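Local coordinates for SusD superfamily protein (PDB 3HDX) that probably binds polysaccharide at the outer membrane of Bacteroides thetaiotaomicron as a SusD-family protein, at residues Asn231-Thr235 against Leu363-Thr367. Numbering follows the deposited sequence. Where two conformers were deposited one is given.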
loop_
_atom_site.group_PDB
_atom_site.type_symbol
_atom_site.label_atom_id
_atom_site.label_comp_id
_atom_site.label_asym_id
_atom_site.label_seq_id
_atom_site.Cartn_x
_atom_site.Cartn_y
_atom_site.Cartn_z
ATOM N N ASN A 231 -6.677 9.432 15.396
ATOM C CA ASN A 231 -6.985 8.248 16.184
ATOM C C ASN A 231 -6.282 6.970 15.666
ATOM O O ASN A 231 -6.883 5.903 15.635
ATOM C CB ASN A 231 -8.503 8.032 16.319
ATOM C CG ASN A 231 -8.856 7.074 17.448
ATOM O OD1 ASN A 231 -8.213 7.077 18.507
ATOM N ND2 ASN A 231 -9.893 6.274 17.234
ATOM N N ALA A 232 -5.038 7.128 15.215
ATOM C CA ALA A 232 -4.212 6.011 14.766
ATOM C C ALA A 232 -3.350 5.537 15.935
ATOM O O ALA A 232 -2.755 6.340 16.661
ATOM C CB ALA A 232 -3.341 6.397 13.570
ATOM N N LYS A 233 -3.287 4.225 16.084
ATOM C CA LYS A 233 -2.572 3.564 17.180
ATOM C C LYS A 233 -1.751 2.403 16.655
ATOM O O LYS A 233 -1.875 2.011 15.487
ATOM C CB LYS A 233 -3.606 3.019 18.181
ATOM C CG LYS A 233 -4.529 4.093 18.786
ATOM C CD LYS A 233 -5.605 3.530 19.692
ATOM C CE LYS A 233 -6.472 4.633 20.290
ATOM N NZ LYS A 233 -7.560 4.037 21.113
ATOM N N TYR A 234 -0.921 1.862 17.537
ATOM C CA TYR A 234 -0.262 0.596 17.290
ATOM C C TYR A 234 -1.296 -0.493 17.603
ATOM O O TYR A 234 -2.044 -0.416 18.603
ATOM C CB TYR A 234 0.986 0.447 18.150
ATOM C CG TYR A 234 2.075 1.434 17.764
ATOM C CD1 TYR A 234 2.938 1.189 16.698
ATOM C CD2 TYR A 234 2.239 2.641 18.465
ATOM C CE1 TYR A 234 3.926 2.086 16.357
ATOM C CE2 TYR A 234 3.244 3.548 18.133
ATOM C CZ TYR A 234 4.096 3.246 17.064
ATOM O OH TYR A 234 5.039 4.166 16.728
ATOM N N THR A 235 -1.316 -1.510 16.773
ATOM C CA THR A 235 -2.335 -2.552 16.819
ATOM C C THR A 235 -1.766 -3.830 17.462
ATOM O O THR A 235 -0.645 -4.267 17.138
ATOM C CB THR A 235 -2.891 -2.826 15.393
ATOM O OG1 THR A 235 -3.400 -1.618 14.815
ATOM C CG2 THR A 235 -3.973 -3.905 15.382
ATOM N N LEU A 363 0.694 2.629 11.584
ATOM C CA LEU A 363 1.806 3.126 12.412
ATOM C C LEU A 363 3.046 2.253 12.417
ATOM O O LEU A 363 4.172 2.759 12.420
ATOM C CB LEU A 363 1.394 3.478 13.856
ATOM C CG LEU A 363 0.815 4.889 14.004
ATOM C CD1 LEU A 363 0.232 5.093 15.400
ATOM C CD2 LEU A 363 1.817 5.975 13.678
ATOM N N GLU A 364 2.862 0.940 12.365
ATOM C CA GLU A 364 4.029 0.038 12.407
ATOM C C GLU A 364 4.909 0.215 11.155
ATOM O O GLU A 364 6.146 0.156 11.226
ATOM C CB GLU A 364 3.619 -1.437 12.572
ATOM C CG GLU A 364 2.978 -1.797 13.931
ATOM C CD GLU A 364 1.528 -1.405 14.106
ATOM O OE1 GLU A 364 0.917 -0.816 13.165
ATOM O OE2 GLU A 364 0.992 -1.728 15.180
ATOM N N ASP A 365 4.258 0.373 10.006
ATOM C CA ASP A 365 4.967 0.637 8.738
ATOM C C ASP A 365 5.803 1.920 8.852
ATOM O O ASP A 365 7.006 1.914 8.597
ATOM C CB ASP A 365 4.011 0.719 7.561
ATOM C CG ASP A 365 4.678 1.265 6.301
ATOM O OD1 ASP A 365 5.806 0.816 5.976
ATOM O OD2 ASP A 365 4.079 2.166 5.650
ATOM N N ILE A 366 5.135 3.004 9.252
ATOM C CA ILE A 366 5.779 4.306 9.333
ATOM C C ILE A 366 6.911 4.329 10.382
ATOM O O ILE A 366 7.944 4.950 10.167
ATOM C CB ILE A 366 4.747 5.427 9.582
ATOM C CG1 ILE A 366 3.724 5.501 8.416
ATOM C CG2 ILE A 366 5.425 6.786 9.775
ATOM C CD1 ILE A 366 4.270 5.738 7.035
ATOM N N THR A 367 6.722 3.597 11.484
ATOM C CA THR A 367 7.730 3.479 12.528
ATOM C C THR A 367 8.950 2.735 12.038
ATOM O O THR A 367 10.083 3.195 12.255
ATOM C CB THR A 367 7.117 2.860 13.789
ATOM O OG1 THR A 367 6.032 3.705 14.210
ATOM C CG2 THR A 367 8.159 2.656 14.921
HETATM O O HOH W 1 -1.862 3.121 12.699
HETATM O O HOH W 2 -1.646 -0.054 13.663
#
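The Tyr234 ring takes Leu363 over one face, CB lying 4.1 Å from the ring centroid and 22° off its normal, a CH-pi contact offset toward the rim. Near the ring plane, at its edge, sit Glu364 OE2 and Thr367 OG1; the Glu364 carboxylate stands 89° to the ring. At the phenol end, Tyr234 OH lies at a hydrogen-bonding distance of 2.7 Å from Thr367 OG1. Thr367 OG1 itself donates to Leu363 O, 2.7 Å away, from above the carbonyl plane. Glu364, bent at chi2, brings the syn lone pair of OE2 to Thr235 N at 2.8 Å, with a nearly straight N-H...O angle of 165°. A water lies within hydrogen-bonding distance of Glu364 OE1, Lys233 O and Thr235 OG1, while a second water links Lys233 O to Leu363 N. With an alanine here in place of Glu364, Thr235 N would probably lose this acceptor and Arg362 this carboxylate. The buried carboxylate is thus met by a backbone N-H and Arg362, with a water close by; the ionised form is probably favoured, and the Glu364-Thr235 bond ties the loop between helices 213-226 and 237-241 to the first turn of helix 363-376.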